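Local coordinates for twin-arginine translocation pathway signal protein (PDB 2RJO) that binds beta-D-galactopyranose in the cleft of a periplasmic-binding-protein fold and probably serves as the sugar-capturing component of a transport system, at residues C10-R13 with Y19-A22; E153-L158 with L171-A176; T287-T292 with I300-S305. All coordinates share one frame; numbering follows the deposited sequence.

Interaction 1: residues C10-R13 with Y19-A22; sequences CSFR and YYTA. With GAL (beta-D-galactopyranose), chain B; SO4 (sulfate ion), chain D.
Phe12 and Tyr20 pack against each other where strand 7-12 gives way to helix 18-34, the first two elements of a beta-alpha-beta unit in this periplasmic-binding-protein fold, and beside them Arg13 and Tyr20 help line the galactose pocket. The apolar part of the contact is built on CB of Phe12, which sits 3.5 Å from Tyr20 CD2. The two rings are near parallel, with planes 18° apart, but they slide past each other in opposite directions until they barely overlap, so aliphatic-to-aromatic packing matters more than stacking. With chi1 at 50°, CG of Phe12 lies between the backbone N and the carbonyl carbon, which turns CD1 of the ring toward Tyr20 CB. A phenylalanine suits this buried site because it fills space and asks for no polar partner.

The polar part gathers round the bound groups. Arg13, its chain bent, brings NH2 to within 3.0 Å of GAL O6 in a nearly straight hydrogen bond (162°), with O6 in the guanidinium plane. Its NH1 donates to O2 of a sulfate, probably from the crystallisation liquor, at 2.8 Å and only weakly to GAL O5 and O6; NE donates a hydrogen bond to Asn72 OD1. Several separate bonds thus fix the rotation of the planar group, which is what makes arginine apt in a sugar site. Tyr20 adds a flat wall and a hydroxyl: its ring is sandwiched between Tyr19 CD2 over one face and Arg13 N over the other, while its OH is hydrogen-bonded to Asp70. On the galactose itself, C3 lies over the centre of one face of the Tyr19 ring.

Water 1 links the residue just past the strand to the helix: it donates to Tyr20 OH at 2.9 Å and accepts a weak bond from Arg13 N.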
ATOM      1  N   CYS A  10     -11.208   3.783 -10.099  1.00 20.29           N
ATOM      2  CA  CYS A  10     -10.218   3.463  -9.080  1.00 20.28           C
ATOM      3  C   CYS A  10     -10.502   4.270  -7.815  1.00 20.86           C
ATOM      4  O   CYS A  10     -10.532   5.507  -7.843  1.00 22.52           O
ATOM      5  CB  CYS A  10      -8.817   3.769  -9.603  1.00 22.83           C
ATOM      6  SG  CYS A  10      -7.485   3.229  -8.521  1.00 26.95           S
ATOM      7  N   SER A  11     -10.726   3.565  -6.708  1.00 18.13           N
ATOM      8  CA  SER A  11     -11.018   4.208  -5.433  1.00 19.87           C
ATOM      9  C   SER A  11      -9.878   4.079  -4.432  1.00 18.61           C
ATOM     10  O   SER A  11      -9.361   2.986  -4.194  1.00 17.76           O
ATOM     11  CB  SER A  11     -12.286   3.616  -4.809  1.00 19.12           C
ATOM     12  OG  SER A  11     -12.496   4.146  -3.508  1.00 20.34           O
ATOM     13  N   PHE A  12      -9.502   5.205  -3.837  1.00 21.64           N
ATOM     14  CA  PHE A  12      -8.431   5.228  -2.850  1.00 21.73           C
ATOM     15  C   PHE A  12      -8.563   6.398  -1.874  1.00 23.27           C
ATOM     16  O   PHE A  12      -9.365   7.312  -2.075  1.00 24.37           O
ATOM     17  CB  PHE A  12      -7.075   5.245  -3.557  1.00 20.60           C
ATOM     18  CG  PHE A  12      -6.964   6.282  -4.617  1.00 20.64           C
ATOM     19  CD1 PHE A  12      -6.484   7.554  -4.319  1.00 22.11           C
ATOM     20  CD2 PHE A  12      -7.362   5.999  -5.922  1.00 23.01           C
ATOM     21  CE1 PHE A  12      -6.397   8.540  -5.311  1.00 23.71           C
ATOM     22  CE2 PHE A  12      -7.281   6.978  -6.924  1.00 23.39           C
ATOM     23  CZ  PHE A  12      -6.799   8.249  -6.615  1.00 23.14           C
ATOM     24  N   ARG A  13      -7.764   6.369  -0.817  1.00 24.49           N
ATOM     25  CA  ARG A  13      -7.848   7.389   0.218  1.00 25.00           C
ATOM     26  C   ARG A  13      -7.495   8.829  -0.164  1.00 25.90           C
ATOM     27  O   ARG A  13      -8.342   9.710  -0.031  1.00 25.57           O
ATOM     28  CB  ARG A  13      -7.029   6.953   1.439  1.00 24.85           C
ATOM     29  CG  ARG A  13      -7.603   7.439   2.764  1.00 22.53           C
ATOM     30  CD  ARG A  13      -6.918   6.820   3.962  1.00 19.88           C
ATOM     31  NE  ARG A  13      -7.178   5.387   4.120  1.00 20.03           N
ATOM     32  CZ  ARG A  13      -6.362   4.424   3.706  1.00 18.71           C
ATOM     33  NH1 ARG A  13      -5.220   4.731   3.097  1.00 19.73           N
ATOM     34  NH2 ARG A  13      -6.675   3.149   3.920  1.00 17.68           N
ATOM     35  N   TYR A  19       2.151   7.694  -2.811  1.00 22.49           N
ATOM     36  CA  TYR A  19       1.846   6.293  -3.068  1.00 21.58           C
ATOM     37  C   TYR A  19       0.628   6.228  -3.994  1.00 18.87           C
ATOM     38  O   TYR A  19       0.644   5.537  -5.008  1.00 20.35           O
ATOM     39  CB  TYR A  19       1.533   5.560  -1.756  1.00 22.07           C
ATOM     40  CG  TYR A  19       0.934   4.195  -1.979  1.00 23.13           C
ATOM     41  CD1 TYR A  19       1.739   3.088  -2.248  1.00 23.03           C
ATOM     42  CD2 TYR A  19      -0.447   4.020  -1.980  1.00 22.92           C
ATOM     43  CE1 TYR A  19       1.175   1.831  -2.516  1.00 24.47           C
ATOM     44  CE2 TYR A  19      -1.022   2.777  -2.249  1.00 24.29           C
ATOM     45  CZ  TYR A  19      -0.212   1.686  -2.516  1.00 23.79           C
ATOM     46  OH  TYR A  19      -0.794   0.464  -2.781  1.00 21.71           O
ATOM     47  N   TYR A  20      -0.419   6.958  -3.630  1.00 17.46           N
ATOM     48  CA  TYR A  20      -1.658   6.994  -4.392  1.00 17.65           C
ATOM     49  C   TYR A  20      -1.565   7.823  -5.663  1.00 18.12           C
ATOM     50  O   TYR A  20      -2.365   7.638  -6.584  1.00 18.36           O
ATOM     51  CB  TYR A  20      -2.801   7.512  -3.509  1.00 16.39           C
ATOM     52  CG  TYR A  20      -3.261   6.496  -2.490  1.00 17.46           C
ATOM     53  CD1 TYR A  20      -3.278   6.796  -1.129  1.00 18.29           C
ATOM     54  CD2 TYR A  20      -3.675   5.223  -2.887  1.00 17.09           C
ATOM     55  CE1 TYR A  20      -3.698   5.848  -0.182  1.00 16.90           C
ATOM     56  CE2 TYR A  20      -4.096   4.270  -1.951  1.00 17.56           C
ATOM     57  CZ  TYR A  20      -4.104   4.592  -0.601  1.00 16.71           C
ATOM     58  OH  TYR A  20      -4.516   3.661   0.326  1.00 18.59           O
ATOM     59  N   THR A  21      -0.612   8.750  -5.714  1.00 17.06           N
ATOM     60  CA  THR A  21      -0.451   9.554  -6.911  1.00 18.26           C
ATOM     61  C   THR A  21      -0.069   8.597  -8.035  1.00 18.76           C
ATOM     62  O   THR A  21      -0.577   8.701  -9.149  1.00 19.22           O
ATOM     63  CB  THR A  21       0.656  10.604  -6.750  1.00 19.92           C
ATOM     64  OG1 THR A  21       0.301  11.519  -5.704  1.00 21.55           O
ATOM     65  CG2 THR A  21       0.830  11.380  -8.049  1.00 21.14           C
ATOM     66  N   ALA A  22       0.822   7.658  -7.723  1.00 16.70           N
ATOM     67  CA  ALA A  22       1.279   6.669  -8.684  1.00 16.12           C
ATOM     68  C   ALA A  22       0.198   5.609  -8.924  1.00 17.43           C
ATOM     69  O   ALA A  22      -0.019   5.165 -10.054  1.00 14.87           O
ATOM     70  CB  ALA A  22       2.535   6.017  -8.173  1.00 14.52           C
TER
HETATM   71  C1  GAL B 368      -1.454   3.847   2.213  1.00 19.20           C
HETATM   72  C2  GAL B 368      -0.036   3.281   2.457  1.00 17.63           C
HETATM   73  C3  GAL B 368       0.060   1.888   1.796  1.00 19.02           C
HETATM   74  C4  GAL B 368      -1.007   0.972   2.420  1.00 18.98           C
HETATM   75  C5  GAL B 368      -2.386   1.638   2.154  1.00 20.12           C
HETATM   76  C6  GAL B 368      -3.466   0.768   2.763  1.00 18.74           C
HETATM   77  O1  GAL B 368      -1.555   5.138   2.842  1.00 17.94           O
HETATM   78  O2  GAL B 368       0.934   4.148   1.871  1.00 18.75           O
HETATM   79  O3  GAL B 368       1.349   1.323   2.027  1.00 16.35           O
HETATM   80  O4  GAL B 368      -0.780   0.890   3.827  1.00 18.39           O
HETATM   81  O5  GAL B 368      -2.453   2.959   2.787  1.00 19.35           O
HETATM   82  O6  GAL B 368      -4.713   1.386   2.505  1.00 16.32           O
HETATM   83  S   SO4 D 370      -3.220   8.200   2.855  1.00 51.32           S
HETATM   84  O1  SO4 D 370      -4.290   8.917   2.113  1.00 52.20           O
HETATM   85  O2  SO4 D 370      -3.783   7.049   3.595  1.00 50.77           O
HETATM   86  O3  SO4 D 370      -2.535   9.139   3.778  1.00 52.64           O
HETATM   87  O4  SO4 D 370      -2.243   7.681   1.876  1.00 54.11           O
HETATM   88  O   HOH W   1      -7.396   3.721   0.451  1.00 23.01           O

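Interaction 2: residues E153-L158 with L171-A176; sequences ERKAGL and LDFQVA. With GAL (beta-D-galactopyranose), chain B.
Lys155 lays its aliphatic chain across one face of the Phe173 ring. The two side chains cross at a slant, and successive methylenes meet successive parts of the ring: CG lies nearest Phe173 CZ, CD is 3.7 Å from that same CZ, and CE comes to 3.6 Å from Phe173 CE2. CE makes the CH-pi contact, 3.8 Å from the ring centroid and 20° off the normal. An extended chain with CG anti to the backbone N (chi1 178°) gives the lysine this reach, and its NZ is carried to the rim of the ring, 4.0 Å from Phe173 CE2. Lysine suits a partly exposed position of this kind, since its methylenes cover an aromatic face while the charged end stays at the border of the contact.

Leu158, one turn further along the helix, touches the same ring obliquely, with CD2 4.4 Å from Phe173 CD1. Leucine, wholly apolar, suits this buried spot, and it also packs on Trp202 and Ala141 of the neighbouring strands. Phe173 touches both of those residues as well, so its ring spans from the sheet to the helix and bridges the two layers.

Arg154 departs from the same helix in another direction. Its chain runs straight from CG to NE, and the end of the guanidinium straddles GAL O3: NH1 donates at 2.9 Å and NH2 at 3.0 Å, with the oxygen in the guanidinium plane. A cation-pi contact with Trp95 helps to place it. Arg154 thus serves the galactose pocket while Lys155 packs on the sheet, and the contact of Lys155 and Leu158 with Phe173 is typical of helix-on-sheet packing in a beta-alpha-beta unit, here strand 137-143, helix 149-163 and strand 168-175.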
ATOM      1  N   GLU A 153      -0.039  -5.967   9.898  1.00 19.28           N
ATOM      2  CA  GLU A 153       1.012  -6.892   9.510  1.00 20.10           C
ATOM      3  C   GLU A 153       2.412  -6.295   9.622  1.00 20.49           C
ATOM      4  O   GLU A 153       3.295  -6.927  10.178  1.00 20.84           O
ATOM      5  CB  GLU A 153       0.770  -7.410   8.087  1.00 22.81           C
ATOM      6  CG  GLU A 153      -0.616  -7.983   7.886  1.00 23.63           C
ATOM      7  CD  GLU A 153      -0.755  -8.780   6.600  1.00 26.65           C
ATOM      8  OE1 GLU A 153      -0.221  -8.343   5.555  1.00 25.45           O
ATOM      9  OE2 GLU A 153      -1.415  -9.840   6.635  1.00 29.20           O
ATOM     10  N   ARG A 154       2.614  -5.085   9.104  1.00 18.33           N
ATOM     11  CA  ARG A 154       3.929  -4.435   9.167  1.00 18.42           C
ATOM     12  C   ARG A 154       4.364  -4.235  10.628  1.00 18.35           C
ATOM     13  O   ARG A 154       5.530  -4.428  10.981  1.00 16.34           O
ATOM     14  CB  ARG A 154       3.881  -3.093   8.428  1.00 18.33           C
ATOM     15  CG  ARG A 154       3.532  -3.250   6.950  1.00 16.09           C
ATOM     16  CD  ARG A 154       3.254  -1.926   6.241  1.00 16.06           C
ATOM     17  NE  ARG A 154       2.712  -2.164   4.903  1.00 14.99           N
ATOM     18  CZ  ARG A 154       2.360  -1.213   4.040  1.00 18.46           C
ATOM     19  NH1 ARG A 154       2.487   0.074   4.354  1.00 14.90           N
ATOM     20  NH2 ARG A 154       1.873  -1.556   2.853  1.00 17.28           N
ATOM     21  N   LYS A 155       3.410  -3.858  11.470  1.00 19.63           N
ATOM     22  CA  LYS A 155       3.676  -3.661  12.885  1.00 22.72           C
ATOM     23  C   LYS A 155       4.060  -5.006  13.482  1.00 23.93           C
ATOM     24  O   LYS A 155       4.891  -5.088  14.396  1.00 24.90           O
ATOM     25  CB  LYS A 155       2.439  -3.140  13.602  1.00 21.32           C
ATOM     26  CG  LYS A 155       2.644  -2.966  15.091  1.00 21.31           C
ATOM     27  CD  LYS A 155       1.352  -2.595  15.776  1.00 24.45           C
ATOM     28  CE  LYS A 155       1.585  -2.315  17.257  1.00 26.69           C
ATOM     29  NZ  LYS A 155       0.296  -2.167  17.971  1.00 25.05           N
ATOM     30  N   ALA A 156       3.452  -6.063  12.961  1.00 23.75           N
ATOM     31  CA  ALA A 156       3.738  -7.402  13.437  1.00 24.45           C
ATOM     32  C   ALA A 156       5.159  -7.741  13.007  1.00 26.23           C
ATOM     33  O   ALA A 156       5.900  -8.411  13.732  1.00 25.87           O
ATOM     34  CB  ALA A 156       2.739  -8.394  12.842  1.00 23.44           C
ATOM     35  N   GLY A 157       5.533  -7.270  11.818  1.00 26.04           N
ATOM     36  CA  GLY A 157       6.875  -7.505  11.323  1.00 24.43           C
ATOM     37  C   GLY A 157       7.889  -6.785  12.198  1.00 25.50           C
ATOM     38  O   GLY A 157       8.979  -7.309  12.448  1.00 24.96           O
ATOM     39  N   LEU A 158       7.533  -5.583  12.659  1.00 26.16           N
ATOM     40  CA  LEU A 158       8.411  -4.785  13.516  1.00 25.88           C
ATOM     41  C   LEU A 158       8.632  -5.523  14.826  1.00 27.57           C
ATOM     42  O   LEU A 158       9.769  -5.802  15.208  1.00 28.30           O
ATOM     43  CB  LEU A 158       7.788  -3.416  13.816  1.00 25.05           C
ATOM     44  CG  LEU A 158       8.483  -2.533  14.870  1.00 24.01           C
ATOM     45  CD1 LEU A 158       9.913  -2.228  14.431  1.00 23.11           C
ATOM     46  CD2 LEU A 158       7.703  -1.231  15.060  1.00 22.17           C
ATOM     47  N   LEU A 171      11.061   2.561  22.242  1.00 26.08           N
ATOM     48  CA  LEU A 171      10.663   3.679  23.079  1.00 25.00           C
ATOM     49  C   LEU A 171       9.169   3.979  23.086  1.00 24.98           C
ATOM     50  O   LEU A 171       8.602   4.226  24.155  1.00 23.60           O
ATOM     51  CB  LEU A 171      11.447   4.928  22.690  1.00 23.46           C
ATOM     52  CG  LEU A 171      12.964   4.758  22.770  1.00 22.86           C
ATOM     53  CD1 LEU A 171      13.661   6.036  22.309  1.00 20.21           C
ATOM     54  CD2 LEU A 171      13.363   4.409  24.187  1.00 22.66           C
ATOM     55  N   ASP A 172       8.531   3.958  21.914  1.00 24.68           N
ATOM     56  CA  ASP A 172       7.102   4.257  21.837  1.00 24.54           C
ATOM     57  C   ASP A 172       6.500   4.081  20.439  1.00 25.39           C
ATOM     58  O   ASP A 172       7.060   4.542  19.451  1.00 25.96           O
ATOM     59  CB  ASP A 172       6.854   5.691  22.308  1.00 23.92           C
ATOM     60  CG  ASP A 172       5.380   6.056  22.326  1.00 24.13           C
ATOM     61  OD1 ASP A 172       4.570   5.213  22.750  1.00 23.99           O
ATOM     62  OD2 ASP A 172       5.031   7.190  21.938  1.00 20.16           O
ATOM     63  N   PHE A 173       5.351   3.418  20.363  1.00 25.14           N
ATOM     64  CA  PHE A 173       4.683   3.204  19.083  1.00 25.09           C
ATOM     65  C   PHE A 173       3.480   4.123  19.023  1.00 24.59           C
ATOM     66  O   PHE A 173       2.700   4.184  19.973  1.00 23.73           O
ATOM     67  CB  PHE A 173       4.207   1.757  18.961  1.00 26.05           C
ATOM     68  CG  PHE A 173       3.576   1.432  17.630  1.00 27.88           C
ATOM     69  CD1 PHE A 173       4.366   1.155  16.519  1.00 29.24           C
ATOM     70  CD2 PHE A 173       2.195   1.420  17.482  1.00 28.59           C
ATOM     71  CE1 PHE A 173       3.786   0.868  15.273  1.00 30.95           C
ATOM     72  CE2 PHE A 173       1.599   1.136  16.239  1.00 27.40           C
ATOM     73  CZ  PHE A 173       2.389   0.863  15.142  1.00 27.14           C
ATOM     74  N   GLN A 174       3.328   4.831  17.910  1.00 25.02           N
ATOM     75  CA  GLN A 174       2.207   5.752  17.727  1.00 23.09           C
ATOM     76  C   GLN A 174       1.648   5.674  16.309  1.00 22.75           C
ATOM     77  O   GLN A 174       2.390   5.539  15.338  1.00 21.15           O
ATOM     78  CB  GLN A 174       2.647   7.184  18.010  1.00 23.25           C
ATOM     79  CG  GLN A 174       2.864   7.494  19.477  1.00 27.13           C
ATOM     80  CD  GLN A 174       1.566   7.672  20.237  1.00 27.58           C
ATOM     81  OE1 GLN A 174       0.761   8.541  19.915  1.00 27.29           O
ATOM     82  NE2 GLN A 174       1.362   6.852  21.259  1.00 30.87           N
ATOM     83  N   VAL A 175       0.332   5.772  16.211  1.00 20.70           N
ATOM     84  CA  VAL A 175      -0.364   5.728  14.939  1.00 19.56           C
ATOM     85  C   VAL A 175      -0.420   7.127  14.329  1.00 20.29           C
ATOM     86  O   VAL A 175      -0.787   8.094  15.008  1.00 20.63           O
ATOM     87  CB  VAL A 175      -1.789   5.205  15.146  1.00 20.15           C
ATOM     88  CG1 VAL A 175      -2.606   5.371  13.875  1.00 18.66           C
ATOM     89  CG2 VAL A 175      -1.736   3.750  15.584  1.00 15.55           C
ATOM     90  N   ALA A 176      -0.039   7.242  13.062  1.00 20.11           N
ATOM     91  CA  ALA A 176      -0.064   8.533  12.377  1.00 20.42           C
ATOM     92  C   ALA A 176      -0.954   8.456  11.128  1.00 20.65           C
ATOM     93  O   ALA A 176      -0.912   9.332  10.260  1.00 19.74           O
ATOM     94  CB  ALA A 176       1.345   8.960  12.008  1.00 20.12           C
TER
HETATM   95  C1  GAL B 368      -1.454   3.847   2.213  1.00 19.20           C
HETATM   96  C2  GAL B 368      -0.036   3.281   2.457  1.00 17.63           C
HETATM   97  C3  GAL B 368       0.060   1.888   1.796  1.00 19.02           C
HETATM   98  C4  GAL B 368      -1.007   0.972   2.420  1.00 18.98           C
HETATM   99  C5  GAL B 368      -2.386   1.638   2.154  1.00 20.12           C
HETATM  100  C6  GAL B 368      -3.466   0.768   2.763  1.00 18.74           C
HETATM  101  O1  GAL B 368      -1.555   5.138   2.842  1.00 17.94           O
HETATM  102  O2  GAL B 368       0.934   4.148   1.871  1.00 18.75           O
HETATM  103  O3  GAL B 368       1.349   1.323   2.027  1.00 16.35           O
HETATM  104  O4  GAL B 368      -0.780   0.890   3.827  1.00 18.39           O
HETATM  105  O5  GAL B 368      -2.453   2.959   2.787  1.00 19.35           O
HETATM  106  O6  GAL B 368      -4.713   1.386   2.505  1.00 16.32           O

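Interaction 3: residues T287-T292 with I300-S305; sequences TATFVT and IARAAS
Arg302 reaches from the last turn of helix 296-302 to Thr289 on strand 283-291, and its guanidinium is the part that touches. The backbones stay well apart, with Thr289 CA and Arg302 CA 11.3 Å from each other, so a long side chain is needed to close the distance. From CB the chain heads toward the strand, CG standing anti to the backbone N, and CG and CD continue the run; the aliphatic carbons act as a spacer. The bend comes at chi3 (-49°), about the CG-CD bond, and it brings the edge of the guanidinium to the threonine. CZ is still 4.1 Å from Thr289 OG1, and the true contact is made by the terminal nitrogens. NH1 donates to Thr289 OG1 at 3.0 Å with an angle of 156°, and the oxygen sits at the edge of the guanidinium, only 6° out of its plane. NH2 passes beside the methyl, 4.1 Å from Thr289 CG2.

Threonine suits the strand position because its branched CB fits an extended backbone and carries both groups that the arginine meets: the hydroxyl for NH1 and the methyl for NH2. Thr289 also rests on Asn295, in the turn between strand and helix, while its backbone pairs with Asp250 of the adjoining strand. Just past Arg302, Ala303 forms the centre of an inverse gamma turn as the chain leaves the helix.

A single charged-to-neutral hydrogen bond at an exposed site implies a modest tie: the hydroxyl helps orient the guanidinium but cannot neutralise its charge, which is probably balanced in part by a bound sulfate about 3 Å from the arginine side chain, itself probably from the crystallisation liquor.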
ATOM      1  N   THR A 287       5.080 -10.013  -5.267  1.00 21.06           N
ATOM      2  CA  THR A 287       6.503  -9.819  -5.044  1.00 22.37           C
ATOM      3  C   THR A 287       6.796  -8.335  -5.006  1.00 22.57           C
ATOM      4  O   THR A 287       6.321  -7.590  -5.857  1.00 23.44           O
ATOM      5  CB  THR A 287       7.336 -10.458  -6.170  1.00 22.63           C
ATOM      6  OG1 THR A 287       7.128 -11.876  -6.166  1.00 25.01           O
ATOM      7  CG2 THR A 287       8.820 -10.171  -5.973  1.00 24.66           C
ATOM      8  N   ALA A 288       7.564  -7.901  -4.012  1.00 21.55           N
ATOM      9  CA  ALA A 288       7.930  -6.492  -3.901  1.00 21.79           C
ATOM     10  C   ALA A 288       9.455  -6.403  -3.960  1.00 22.15           C
ATOM     11  O   ALA A 288      10.129  -7.429  -3.928  1.00 24.32           O
ATOM     12  CB  ALA A 288       7.408  -5.920  -2.599  1.00 18.01           C
ATOM     13  N   THR A 289       9.990  -5.189  -4.067  1.00 22.24           N
ATOM     14  CA  THR A 289      11.442  -4.982  -4.137  1.00 21.64           C
ATOM     15  C   THR A 289      11.960  -4.216  -2.920  1.00 20.57           C
ATOM     16  O   THR A 289      11.601  -3.057  -2.710  1.00 18.59           O
ATOM     17  CB  THR A 289      11.854  -4.149  -5.380  1.00 21.75           C
ATOM     18  OG1 THR A 289      11.064  -4.535  -6.504  1.00 25.64           O
ATOM     19  CG2 THR A 289      13.327  -4.371  -5.710  1.00 23.55           C
ATOM     20  N   PHE A 290      12.796  -4.858  -2.113  1.00 22.18           N
ATOM     21  CA  PHE A 290      13.357  -4.179  -0.964  1.00 22.23           C
ATOM     22  C   PHE A 290      14.329  -3.175  -1.573  1.00 22.12           C
ATOM     23  O   PHE A 290      15.117  -3.537  -2.446  1.00 20.86           O
ATOM     24  CB  PHE A 290      14.119  -5.161  -0.093  1.00 22.09           C
ATOM     25  CG  PHE A 290      14.553  -4.589   1.219  1.00 22.95           C
ATOM     26  CD1 PHE A 290      13.614  -4.248   2.188  1.00 24.57           C
ATOM     27  CD2 PHE A 290      15.897  -4.384   1.490  1.00 23.12           C
ATOM     28  CE1 PHE A 290      14.014  -3.725   3.424  1.00 21.94           C
ATOM     29  CE2 PHE A 290      16.304  -3.864   2.716  1.00 23.27           C
ATOM     30  CZ  PHE A 290      15.364  -3.529   3.678  1.00 22.16           C
ATOM     31  N   VAL A 291      14.281  -1.924  -1.129  1.00 22.76           N
ATOM     32  CA  VAL A 291      15.165  -0.916  -1.699  1.00 22.07           C
ATOM     33  C   VAL A 291      16.027  -0.221  -0.657  1.00 21.85           C
ATOM     34  O   VAL A 291      15.556   0.165   0.409  1.00 21.95           O
ATOM     35  CB  VAL A 291      14.353   0.142  -2.496  1.00 22.43           C
ATOM     36  CG1 VAL A 291      13.259   0.723  -1.630  1.00 25.36           C
ATOM     37  CG2 VAL A 291      15.273   1.255  -2.984  1.00 22.19           C
ATOM     38  N   THR A 292      17.301  -0.077  -0.988  1.00 20.51           N
ATOM     39  CA  THR A 292      18.287   0.562  -0.130  1.00 22.46           C
ATOM     40  C   THR A 292      19.251   1.303  -1.067  1.00 21.89           C
ATOM     41  O   THR A 292      19.099   1.208  -2.277  1.00 20.95           O
ATOM     42  CB  THR A 292      19.036  -0.499   0.698  1.00 22.82           C
ATOM     43  OG1 THR A 292      19.976   0.143   1.563  1.00 31.28           O
ATOM     44  CG2 THR A 292      19.771  -1.460  -0.213  1.00 22.81           C
ATOM     45  N   ILE A 300      14.739   3.775  -8.969  1.00 22.99           N
ATOM     46  CA  ILE A 300      14.393   5.106  -9.463  1.00 22.86           C
ATOM     47  C   ILE A 300      14.173   5.083 -10.979  1.00 24.04           C
ATOM     48  O   ILE A 300      13.181   5.616 -11.470  1.00 23.99           O
ATOM     49  CB  ILE A 300      15.492   6.148  -9.117  1.00 22.53           C
ATOM     50  CG1 ILE A 300      15.460   6.459  -7.620  1.00 20.36           C
ATOM     51  CG2 ILE A 300      15.284   7.430  -9.924  1.00 18.22           C
ATOM     52  CD1 ILE A 300      16.518   7.449  -7.170  1.00 19.98           C
ATOM     53  N   ALA A 301      15.102   4.465 -11.706  1.00 24.26           N
ATOM     54  CA  ALA A 301      15.026   4.358 -13.162  1.00 25.60           C
ATOM     55  C   ALA A 301      13.773   3.612 -13.620  1.00 28.10           C
ATOM     56  O   ALA A 301      13.241   3.866 -14.707  1.00 28.69           O
ATOM     57  CB  ALA A 301      16.254   3.653 -13.682  1.00 24.35           C
ATOM     58  N   ARG A 302      13.309   2.686 -12.790  1.00 30.10           N
ATOM     59  CA  ARG A 302      12.117   1.902 -13.103  1.00 32.34           C
ATOM     60  C   ARG A 302      10.890   2.816 -13.095  1.00 34.03           C
ATOM     61  O   ARG A 302      10.020   2.731 -13.967  1.00 32.46           O
ATOM     62  CB  ARG A 302      11.943   0.808 -12.056  1.00 32.11           C
ATOM     63  CG  ARG A 302      10.956  -0.282 -12.425  1.00 33.93           C
ATOM     64  CD  ARG A 302      10.839  -1.282 -11.280  1.00 35.26           C
ATOM     65  NE  ARG A 302      12.172  -1.690 -10.836  1.00 38.43           N
ATOM     66  CZ  ARG A 302      12.410  -2.382  -9.726  1.00 39.56           C
ATOM     67  NH1 ARG A 302      11.390  -2.740  -8.947  1.00 37.44           N
ATOM     68  NH2 ARG A 302      13.668  -2.709  -9.393  1.00 38.08           N
ATOM     69  N   ALA A 303      10.846   3.691 -12.095  1.00 35.89           N
ATOM     70  CA  ALA A 303       9.742   4.631 -11.911  1.00 39.20           C
ATOM     71  C   ALA A 303       9.959   5.935 -12.679  1.00 40.64           C
ATOM     72  O   ALA A 303      10.074   7.015 -12.085  1.00 42.66           O
ATOM     73  CB  ALA A 303       9.567   4.921 -10.413  1.00 38.11           C
ATOM     74  N   ALA A 304      10.013   5.825 -14.003  1.00 41.95           N
ATOM     75  CA  ALA A 304      10.215   6.968 -14.890  1.00 41.96           C
ATOM     76  C   ALA A 304      10.169   6.383 -16.287  1.00 42.54           C
ATOM     77  O   ALA A 304      10.075   7.100 -17.292  1.00 42.54           O
ATOM     78  CB  ALA A 304      11.576   7.607 -14.640  1.00 42.39           C
ATOM     79  N   SER A 305      10.238   5.056 -16.326  1.00 42.28           N
ATOM     80  CA  SER A 305      10.222   4.282 -17.558  1.00 42.14           C
ATOM     81  C   SER A 305       9.545   2.949 -17.227  1.00 41.48           C
ATOM     82  O   SER A 305      10.132   1.874 -17.408  1.00 41.30           O
ATOM     83  CB  SER A 305      11.665   4.042 -18.019  1.00 42.81           C
ATOM     84  OG  SER A 305      11.722   3.023 -19.010  1.00 44.19           O
TER

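Interaction 1 is fully buried, interaction 2 partly so, and interaction 3 lies on the surface; the chemistry changes accordingly, from aromatic packing mixed with a dense polar network, through aliphatic cover of a ring, to a single hydrogen bond at the surface. Interactions 1 and 2 each join a helix to a strand of a beta-alpha-beta unit, but in different sheets, with centres 23 Å apart; galactose is their meeting point, approached by an arginine from each. Interaction 3 shares with interaction 1 the larger, mixed sheet, yet its Thr289 side chain stays about 14 Å from the sugar. Arginine thus plays two roles: ligand-gripping at 10-13 and 153-158, strand-to-helix bridging at 300-305.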